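Local coordinates for glutathione S-transferase family protein (Populus trichocarpa, PDB 5F06) that probably catalyses the conjugation of glutathione to electrophilic compounds, displacing a halide or similar leaving group in detoxification, at residues L20-L25 against Y82-H87; A94-W99 against Y156-F161; A110-V115 against L170-Y175. One frame throughout, in Å; residues are numbered along the deposited sequence.

Interaction 1. Residues L20-L25 against Y82-H87; sequences LHEKNL and YDLIRH
Lys23 lays its aliphatic middle obliquely over Leu84, CD lying 3.8 Å from Leu84 CD1, and carries its ammonium past the leucine to the loop backbone. There NZ donates to Tyr82 O at 3.0 Å. The chain is bent at chi2 (-61°) and again at chi3, which puts CD and CE alongside the loop. NZ also donates to Thr80 O, Phe77 O and a water 2.8 Å away. A lysine suits this place because its methylenes can be buried against Leu84 while its tip stays among oxygens. The other bond runs backbone to backbone: Tyr82 N meets Glu22 O at 2.9 Å, nearly straight at 167°. Glu22 lies in the last turn of helix 11-22, which Asn24, with positive phi, closes in a Schellman motif; the N-H offered to Glu22 O comes from the loop. The Glu22 and Tyr82 side chains run side by side in the same direction, Glu22 OE1 lying 3.7 Å from Tyr82 CB, with carboxylate and ring planes 65° apart. Both are tied to Arg201, Glu22 OE2 by a salt bridge and the ring by a cation-pi contact, while Tyr82 OH bonds to Tyr162 O. Docking the end of the first helix of the thioredoxin-like domain on the linker to the helical domain in this way belongs to the two-domain glutathione transferase fold.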
loop_
_atom_site.group_PDB
_atom_site.type_symbol
_atom_site.label_atom_id
_atom_site.label_comp_id
_atom_site.label_asym_id
_atom_site.label_seq_id
_atom_site.Cartn_x
_atom_site.Cartn_y
_atom_site.Cartn_z
ATOM N N LEU A 20 10.597 -6.938 -13.722
ATOM C CA LEU A 20 10.645 -7.407 -15.106
ATOM C C LEU A 20 11.828 -8.355 -15.339
ATOM O O LEU A 20 11.681 -9.376 -16.012
ATOM C CB LEU A 20 10.714 -6.220 -16.071
ATOM C CG LEU A 20 9.422 -5.407 -16.208
ATOM C CD1 LEU A 20 9.686 -4.021 -16.788
ATOM C CD2 LEU A 20 8.422 -6.155 -17.075
ATOM N N HIS A 21 12.991 -8.034 -14.778
ATOM C CA HIS A 21 14.177 -8.874 -14.955
ATOM C C HIS A 21 14.081 -10.182 -14.179
ATOM O O HIS A 21 14.512 -11.229 -14.675
ATOM C CB HIS A 21 15.443 -8.120 -14.536
ATOM C CG HIS A 21 15.786 -6.979 -15.438
ATOM N ND1 HIS A 21 15.824 -7.105 -16.811
ATOM C CD2 HIS A 21 16.115 -5.694 -15.169
ATOM C CE1 HIS A 21 16.159 -5.945 -17.347
ATOM N NE2 HIS A 21 16.342 -5.072 -16.372
ATOM N N GLU A 22 13.544 -10.126 -12.962
ATOM C CA GLU A 22 13.316 -11.338 -12.183
ATOM C C GLU A 22 12.468 -12.322 -12.983
ATOM O O GLU A 22 12.673 -13.534 -12.910
ATOM C CB GLU A 22 12.630 -11.017 -10.853
ATOM C CG GLU A 22 13.509 -10.293 -9.842
ATOM C CD GLU A 22 14.559 -11.191 -9.203
ATOM O OE1 GLU A 22 14.575 -12.406 -9.483
ATOM O OE2 GLU A 22 15.371 -10.671 -8.410
ATOM N N LYS A 23 11.524 -11.791 -13.755
ATOM C CA LYS A 23 10.592 -12.623 -14.511
ATOM C C LYS A 23 11.128 -12.966 -15.905
ATOM O O LYS A 23 10.460 -13.654 -16.679
ATOM C CB LYS A 23 9.237 -11.919 -14.626
ATOM C CG LYS A 23 8.563 -11.628 -13.275
ATOM C CD LYS A 23 8.266 -12.887 -12.478
ATOM C CE LYS A 23 7.207 -13.758 -13.142
ATOM N NZ LYS A 23 6.995 -15.037 -12.413
ATOM N N ASN A 24 12.338 -12.498 -16.211
ATOM C CA ASN A 24 12.966 -12.736 -17.515
ATOM C C ASN A 24 12.106 -12.249 -18.679
ATOM O O ASN A 24 12.009 -12.924 -19.702
ATOM C CB ASN A 24 13.266 -14.225 -17.712
ATOM C CG ASN A 24 14.243 -14.771 -16.690
ATOM O OD1 ASN A 24 15.053 -14.033 -16.129
ATOM N ND2 ASN A 24 14.184 -16.079 -16.460
ATOM N N LEU A 25 11.493 -11.080 -18.530
ATOM C CA LEU A 25 10.561 -10.575 -19.537
ATOM C C LEU A 25 11.195 -9.583 -20.507
ATOM O O LEU A 25 12.056 -8.781 -20.130
ATOM C CB LEU A 25 9.364 -9.911 -18.855
ATOM C CG LEU A 25 8.435 -10.845 -18.078
ATOM C CD1 LEU A 25 7.419 -10.039 -17.295
ATOM C CD2 LEU A 25 7.735 -11.821 -19.017
ATOM N N TYR A 82 11.450 -16.037 -11.971
ATOM C CA TYR A 82 11.415 -16.291 -10.539
ATOM C C TYR A 82 9.997 -16.260 -9.966
ATOM O O TYR A 82 9.151 -15.479 -10.391
ATOM C CB TYR A 82 12.284 -15.288 -9.779
ATOM C CG TYR A 82 12.371 -15.656 -8.324
ATOM C CD1 TYR A 82 13.289 -16.596 -7.882
ATOM C CD2 TYR A 82 11.500 -15.101 -7.397
ATOM C CE1 TYR A 82 13.355 -16.956 -6.553
ATOM C CE2 TYR A 82 11.556 -15.457 -6.070
ATOM C CZ TYR A 82 12.484 -16.386 -5.651
ATOM O OH TYR A 82 12.541 -16.742 -4.324
ATOM N N ASP A 83 9.773 -17.116 -8.973
ATOM C CA ASP A 83 8.482 -17.256 -8.305
ATOM C C ASP A 83 8.284 -16.176 -7.235
ATOM O O ASP A 83 8.490 -16.426 -6.044
ATOM C CB ASP A 83 8.390 -18.654 -7.687
ATOM C CG ASP A 83 7.045 -18.936 -7.052
ATOM O OD1 ASP A 83 6.092 -18.160 -7.273
ATOM O OD2 ASP A 83 6.947 -19.956 -6.340
ATOM N N LEU A 84 7.876 -14.983 -7.666
ATOM C CA LEU A 84 7.848 -13.811 -6.788
ATOM C C LEU A 84 6.677 -13.783 -5.801
ATOM O O LEU A 84 6.821 -13.244 -4.703
ATOM C CB LEU A 84 7.815 -12.523 -7.620
ATOM C CG LEU A 84 9.117 -12.078 -8.288
ATOM C CD1 LEU A 84 8.862 -10.915 -9.233
ATOM C CD2 LEU A 84 10.154 -11.688 -7.239
ATOM N N ILE A 85 5.524 -14.336 -6.186
ATOM C CA ILE A 85 4.343 -14.288 -5.319
ATOM C C ILE A 85 3.860 -15.677 -4.888
ATOM O O ILE A 85 2.802 -15.809 -4.274
ATOM C CB ILE A 85 3.182 -13.521 -5.994
ATOM C CG1 ILE A 85 2.768 -14.180 -7.314
ATOM C CG2 ILE A 85 3.592 -12.062 -6.217
ATOM C CD1 ILE A 85 1.471 -13.626 -7.889
ATOM N N ARG A 86 4.655 -16.700 -5.198
ATOM C CA ARG A 86 4.488 -18.042 -4.631
ATOM C C ARG A 86 3.188 -18.712 -5.092
ATOM O O ARG A 86 2.315 -19.038 -4.288
ATOM C CB ARG A 86 4.550 -17.970 -3.101
ATOM C CG ARG A 86 5.645 -17.044 -2.561
ATOM C CD ARG A 86 7.011 -17.317 -3.189
ATOM N NE ARG A 86 7.564 -18.604 -2.794
ATOM C CZ ARG A 86 8.711 -19.096 -3.253
ATOM N NH1 ARG A 86 9.431 -18.410 -4.133
ATOM N NH2 ARG A 86 9.142 -20.274 -2.832
ATOM N N HIS A 87 3.093 -18.947 -6.397
ATOM C CA HIS A 87 1.852 -19.409 -7.022
ATOM C C HIS A 87 1.498 -20.880 -6.773
ATOM O O HIS A 87 0.458 -21.345 -7.243
ATOM C CB HIS A 87 1.922 -19.169 -8.535
ATOM C CG HIS A 87 2.916 -20.038 -9.240
ATOM N ND1 HIS A 87 4.257 -19.730 -9.311
ATOM C CD2 HIS A 87 2.764 -21.206 -9.908
ATOM C CE1 HIS A 87 4.889 -20.670 -9.990
ATOM N NE2 HIS A 87 4.006 -21.579 -10.363
HETATM O O HOH W 1 5.726 -14.286 -10.073
#

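Interaction 2. Residues A94-W99 against Y156-F161; sequences ASVKVW and YLAGDF
The loop that leads into helix 164-167 of the helical domain docks here on an early turn of the long helix 90-120, with Ser95 and Trp99 meeting Ala158 and Leu157. Ser95 points its hydroxyl at the loop, OG standing anti to the backbone N (chi1 -174°), and donates to Ala158 O at 2.7 Å. The donor approaches from the side of the carbonyl oxygen, at a C=O...OG angle of 117° and only a little out of the carbonyl plane. One turn on, Trp99 offers a face instead of its N-H: Leu157 O sits 3.3 Å above the ring plane, offset toward the rim, and makes no hydrogen bond with NE1. That oxygen is bonded by Lys150 NZ, and Val98 CG1 lies over the opposite face of the indole, toward its rim.

The loop carries the Gly-x-x-x-Ser-x-x-Asp sequence that recurs at this point in glutathione transferases, running from Gly159 through Ser163 to Asp166, whose OD1 accepts Leu157 N. Gly159 has backbone angles that would jam a CB against the preceding carbonyl oxygen, and such a CB would also clash with Phe161 CE2. Ala158 is small enough to sit close to the helix, its CB 3.6 Å from Ser95 OG and 4.0 Å from Val96 CG2. The same valine methyl meets Phe161 CE1 at 3.8 Å, lying in the ring plane at its edge. The second subunit also reaches this helix, where its Phe50 packs on Trp99 and its Ser71 OG bonds to Lys97 NZ.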
loop_
_atom_site.group_PDB
_atom_site.type_symbol
_atom_site.label_atom_id
_atom_site.label_comp_id
_atom_site.label_asym_id
_atom_site.label_seq_id
_atom_site.Cartn_x
_atom_site.Cartn_y
_atom_site.Cartn_z
ATOM N N ALA A 94 0.364 -16.005 1.041
ATOM C CA ALA A 94 -0.310 -15.166 2.022
ATOM C C ALA A 94 0.695 -14.299 2.772
ATOM O O ALA A 94 0.471 -13.108 2.978
ATOM C CB ALA A 94 -1.103 -16.020 2.991
ATOM N N SER A 95 1.805 -14.907 3.174
ATOM C CA SER A 95 2.857 -14.194 3.886
ATOM C C SER A 95 3.443 -13.072 3.031
ATOM O O SER A 95 3.771 -11.999 3.538
ATOM C CB SER A 95 3.961 -15.163 4.306
ATOM O OG SER A 95 4.915 -14.516 5.124
ATOM N N VAL A 96 3.578 -13.318 1.734
ATOM C CA VAL A 96 4.061 -12.290 0.826
ATOM C C VAL A 96 3.108 -11.098 0.864
ATOM O O VAL A 96 3.555 -9.955 0.929
ATOM C CB VAL A 96 4.211 -12.822 -0.620
ATOM C CG1 VAL A 96 4.482 -11.679 -1.613
ATOM C CG2 VAL A 96 5.329 -13.846 -0.686
ATOM N N LYS A 97 1.803 -11.363 0.856
ATOM C CA LYS A 97 0.808 -10.290 0.909
ATOM C C LYS A 97 0.963 -9.459 2.181
ATOM O O LYS A 97 0.813 -8.234 2.158
ATOM C CB LYS A 97 -0.615 -10.855 0.827
ATOM C CG LYS A 97 -0.975 -11.436 -0.527
ATOM C CD LYS A 97 -2.433 -11.881 -0.590
ATOM C CE LYS A 97 -2.813 -12.323 -1.997
ATOM N NZ LYS A 97 -2.543 -11.259 -3.010
ATOM N N VAL A 98 1.264 -10.128 3.291
ATOM C CA VAL A 98 1.449 -9.437 4.559
ATOM C C VAL A 98 2.604 -8.450 4.453
ATOM O O VAL A 98 2.455 -7.269 4.772
ATOM C CB VAL A 98 1.712 -10.427 5.714
ATOM C CG1 VAL A 98 2.117 -9.693 6.986
ATOM C CG2 VAL A 98 0.473 -11.280 5.971
ATOM N N TRP A 99 3.749 -8.924 3.973
ATOM C CA TRP A 99 4.955 -8.119 4.026
ATOM C C TRP A 99 5.075 -7.130 2.868
ATOM O O TRP A 99 5.825 -6.162 2.986
ATOM C CB TRP A 99 6.175 -9.040 4.113
ATOM C CG TRP A 99 6.214 -9.678 5.466
ATOM C CD1 TRP A 99 5.694 -10.890 5.816
ATOM C CD2 TRP A 99 6.751 -9.108 6.668
ATOM N NE1 TRP A 99 5.887 -11.116 7.157
ATOM C CE2 TRP A 99 6.533 -10.041 7.702
ATOM C CE3 TRP A 99 7.399 -7.908 6.966
ATOM C CZ2 TRP A 99 6.949 -9.810 9.011
ATOM C CZ3 TRP A 99 7.807 -7.680 8.267
ATOM C CH2 TRP A 99 7.579 -8.624 9.274
ATOM N N TYR A 156 14.425 -14.214 4.469
ATOM C CA TYR A 156 13.830 -13.037 3.847
ATOM C C TYR A 156 12.588 -12.644 4.651
ATOM O O TYR A 156 12.265 -13.297 5.641
ATOM C CB TYR A 156 13.507 -13.325 2.374
ATOM C CG TYR A 156 14.730 -13.778 1.597
ATOM C CD1 TYR A 156 15.602 -12.853 1.032
ATOM C CD2 TYR A 156 15.027 -15.127 1.454
ATOM C CE1 TYR A 156 16.734 -13.264 0.338
ATOM C CE2 TYR A 156 16.155 -15.547 0.761
ATOM C CZ TYR A 156 17.003 -14.612 0.205
ATOM O OH TYR A 156 18.129 -15.022 -0.480
ATOM N N LEU A 157 11.906 -11.577 4.253
ATOM C CA LEU A 157 10.832 -11.032 5.076
ATOM C C LEU A 157 9.611 -11.946 5.183
ATOM O O LEU A 157 9.022 -12.062 6.258
ATOM C CB LEU A 157 10.395 -9.664 4.541
ATOM C CG LEU A 157 11.377 -8.497 4.729
ATOM C CD1 LEU A 157 10.868 -7.273 3.986
ATOM C CD2 LEU A 157 11.611 -8.161 6.205
ATOM N N ALA A 158 9.225 -12.592 4.085
ATOM C CA ALA A 158 7.996 -13.389 4.075
ATOM C C ALA A 158 8.244 -14.857 4.409
ATOM O O ALA A 158 7.294 -15.629 4.559
ATOM C CB ALA A 158 7.310 -13.276 2.721
ATOM N N GLY A 159 9.515 -15.239 4.514
ATOM C CA GLY A 159 9.887 -16.627 4.723
ATOM C C GLY A 159 11.301 -16.892 4.241
ATOM O O GLY A 159 12.058 -15.953 3.984
ATOM N N ASP A 160 11.658 -18.169 4.114
ATOM C CA ASP A 160 12.994 -18.560 3.663
ATOM C C ASP A 160 13.061 -18.603 2.136
ATOM O O ASP A 160 13.650 -19.511 1.551
ATOM C CB ASP A 160 13.380 -19.920 4.261
ATOM C CG ASP A 160 13.659 -19.842 5.754
ATOM O OD1 ASP A 160 14.320 -18.875 6.190
ATOM O OD2 ASP A 160 13.213 -20.745 6.493
ATOM N N PHE A 161 12.444 -17.609 1.504
ATOM C CA PHE A 161 12.465 -17.456 0.051
ATOM C C PHE A 161 12.395 -15.977 -0.294
ATOM O O PHE A 161 11.692 -15.212 0.370
ATOM C CB PHE A 161 11.293 -18.195 -0.596
ATOM C CG PHE A 161 9.964 -17.853 0.015
ATOM C CD1 PHE A 161 9.239 -16.759 -0.433
ATOM C CD2 PHE A 161 9.448 -18.612 1.056
ATOM C CE1 PHE A 161 8.026 -16.437 0.138
ATOM C CE2 PHE A 161 8.234 -18.292 1.629
ATOM C CZ PHE A 161 7.524 -17.204 1.168
#

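Interaction 3. Residues A110-V115 against L170-Y175; sequences AIAPIV and LPYTYY
Tyr172 pushes its ring into a shallow hollow on helix 110-115 whose walls are Ile111 and Val115. The floor is Ala112: its CA lies 4.1 Å from the ring centroid and 13° off the ring normal, a CH-pi contact over one face. Its CB touches the phenolic end, 3.9 Å from Tyr172 CZ. Alanine suits the floor because its CB already touches the ring, and a longer side chain would probably crowd it. Val115 is the bump at the rim, with CG1 in the ring plane at the edge and CB 3.7 Å from Tyr172 CD1. Ile111 closes the base of the side chain, CG2 lying 3.9 Å from Tyr172 CB, and sends CD1 onward to the backbone of the other helix, 3.7 Å from Tyr172 O and close to Thr173. Chi1 of Tyr172, at -92°, lies off the staggered positions and sets CG where the ring can enter the hollow.

The two helices belong to the all-helical C-terminal domain of the glutathione transferase fold, and the axes of segments 110-115 and 170-175 come within 9.6 Å, at 43°. Pro113, which has no N-H to give, marks a kink in helix 90-120. A water links Tyr172 OH, 2.8 Å away, to the backbone O of Ala112. An alanine in place of Tyr172 would probably open a gap over Ala112 and beside Val115 and leave the water without its phenol partner. Farther along, Val115 CG1 rests on the CB of Tyr175, whose hydroxyl turns elsewhere to bond Met9 O and Met211 O. Tyr172 also packs on Thr11 and Arg15 of helix 11-22, and its side chain comes to about 5 Å, nearest atoms, from the bound glutathione.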
loop_
_atom_site.group_PDB
_atom_site.type_symbol
_atom_site.label_atom_id
_atom_site.label_comp_id
_atom_site.label_asym_id
_atom_site.label_seq_id
_atom_site.Cartn_x
_atom_site.Cartn_y
_atom_site.Cartn_z
ATOM N N ALA A 110 8.303 5.824 5.870
ATOM C CA ALA A 110 9.425 6.245 6.702
ATOM C C ALA A 110 10.692 6.492 5.874
ATOM O O ALA A 110 11.444 7.420 6.160
ATOM C CB ALA A 110 9.694 5.202 7.788
ATOM N N ILE A 111 10.929 5.678 4.849
ATOM C CA ILE A 111 12.158 5.819 4.062
ATOM C C ILE A 111 12.016 6.859 2.947
ATOM O O ILE A 111 12.990 7.527 2.588
ATOM C CB ILE A 111 12.602 4.467 3.450
ATOM C CG1 ILE A 111 14.014 4.592 2.878
ATOM C CG2 ILE A 111 11.614 3.979 2.396
ATOM C CD1 ILE A 111 14.688 3.267 2.618
ATOM N N ALA A 112 10.811 7.018 2.409
ATOM C CA ALA A 112 10.615 7.941 1.293
ATOM C C ALA A 112 11.041 9.379 1.644
ATOM O O ALA A 112 11.750 10.015 0.863
ATOM C CB ALA A 112 9.161 7.911 0.822
ATOM N N PRO A 113 10.623 9.898 2.813
ATOM C CA PRO A 113 11.002 11.281 3.130
ATOM C C PRO A 113 12.511 11.470 3.289
ATOM O O PRO A 113 13.030 12.545 2.987
ATOM C CB PRO A 113 10.284 11.552 4.460
ATOM C CG PRO A 113 9.228 10.520 4.560
ATOM C CD PRO A 113 9.772 9.317 3.864
ATOM N N ILE A 114 13.205 10.443 3.764
ATOM C CA ILE A 114 14.654 10.523 3.916
ATOM C C ILE A 114 15.294 10.750 2.551
ATOM O O ILE A 114 16.095 11.668 2.368
ATOM C CB ILE A 114 15.230 9.238 4.556
ATOM C CG1 ILE A 114 14.626 9.027 5.945
ATOM C CG2 ILE A 114 16.748 9.312 4.629
ATOM C CD1 ILE A 114 14.980 7.688 6.589
ATOM N N VAL A 115 14.917 9.916 1.588
ATOM C CA VAL A 115 15.500 9.974 0.258
ATOM C C VAL A 115 15.073 11.255 -0.450
ATOM O O VAL A 115 15.855 11.849 -1.197
ATOM C CB VAL A 115 15.102 8.738 -0.576
ATOM C CG1 VAL A 115 15.508 8.890 -2.036
ATOM C CG2 VAL A 115 15.738 7.488 0.019
ATOM N N LEU A 170 13.913 -2.536 -2.619
ATOM C CA LEU A 170 15.224 -2.330 -3.224
ATOM C C LEU A 170 15.522 -0.872 -3.598
ATOM O O LEU A 170 16.585 -0.363 -3.246
ATOM C CB LEU A 170 15.384 -3.226 -4.459
ATOM C CG LEU A 170 15.678 -4.705 -4.167
ATOM C CD1 LEU A 170 15.532 -5.531 -5.435
ATOM C CD2 LEU A 170 17.075 -4.903 -3.574
ATOM N N PRO A 171 14.595 -0.190 -4.295
ATOM C CA PRO A 171 15.012 1.105 -4.855
ATOM C C PRO A 171 15.260 2.204 -3.817
ATOM O O PRO A 171 16.316 2.827 -3.887
ATOM C CB PRO A 171 13.844 1.484 -5.778
ATOM C CG PRO A 171 13.133 0.217 -6.046
ATOM C CD PRO A 171 13.270 -0.592 -4.794
ATOM N N TYR A 172 14.340 2.443 -2.885
ATOM C CA TYR A 172 14.560 3.503 -1.898
ATOM C C TYR A 172 15.730 3.152 -0.988
ATOM O O TYR A 172 16.497 4.022 -0.575
ATOM C CB TYR A 172 13.308 3.756 -1.057
ATOM C CG TYR A 172 12.405 4.839 -1.602
ATOM C CD1 TYR A 172 12.903 6.094 -1.919
ATOM C CD2 TYR A 172 11.049 4.610 -1.790
ATOM C CE1 TYR A 172 12.086 7.084 -2.421
ATOM C CE2 TYR A 172 10.223 5.598 -2.291
ATOM C CZ TYR A 172 10.751 6.832 -2.605
ATOM O OH TYR A 172 9.931 7.817 -3.101
ATOM N N THR A 173 15.880 1.871 -0.681
ATOM C CA THR A 173 16.961 1.459 0.194
ATOM C C THR A 173 18.287 1.670 -0.527
ATOM O O THR A 173 19.264 2.097 0.085
ATOM C CB THR A 173 16.808 -0.001 0.642
ATOM O OG1 THR A 173 15.503 -0.191 1.203
ATOM C CG2 THR A 173 17.853 -0.352 1.696
ATOM N N TYR A 174 18.317 1.410 -1.832
ATOM C CA TYR A 174 19.543 1.588 -2.601
ATOM C C TYR A 174 20.055 3.018 -2.463
ATOM O O TYR A 174 21.255 3.249 -2.280
ATOM C CB TYR A 174 19.327 1.247 -4.080
ATOM C CG TYR A 174 20.606 1.317 -4.878
ATOM C CD1 TYR A 174 21.611 0.380 -4.682
ATOM C CD2 TYR A 174 20.821 2.324 -5.806
ATOM C CE1 TYR A 174 22.785 0.436 -5.390
ATOM C CE2 TYR A 174 22.001 2.388 -6.524
ATOM C CZ TYR A 174 22.977 1.440 -6.311
ATOM O OH TYR A 174 24.158 1.489 -7.015
ATOM N N TYR A 175 19.144 3.981 -2.526
ATOM C CA TYR A 175 19.532 5.379 -2.409
ATOM C C TYR A 175 19.838 5.763 -0.963
ATOM O O TYR A 175 20.740 6.567 -0.715
ATOM C CB TYR A 175 18.440 6.282 -2.980
ATOM C CG TYR A 175 18.479 6.438 -4.492
ATOM C CD1 TYR A 175 19.681 6.387 -5.194
ATOM C CD2 TYR A 175 17.316 6.655 -5.214
ATOM C CE1 TYR A 175 19.719 6.536 -6.565
ATOM C CE2 TYR A 175 17.348 6.807 -6.594
ATOM C CZ TYR A 175 18.554 6.748 -7.258
ATOM O OH TYR A 175 18.605 6.902 -8.625
HETATM O O HOH W 2 10.458 10.237 -1.877
#

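In the fold
From the N terminus, the chain passes through the thioredoxin-like domain before interaction 1 closes the first long loop, joining the end of helix 11-22 to the linker that follows helix 66-76. The chain then enters helix 90-120, which serves both remaining contacts. Interactions 2 and 3 cross: 94-99 and 110-115 come first, followed in the same order by 156-161 and 170-175, so two stretches of one long helix are tied to successive parts of the helical domain. Interaction 1 precedes both in series, yet it touches interaction 2 through Arg86, which packs on Phe161 and Val96. Interaction 3 stands apart, beside the glutathione site.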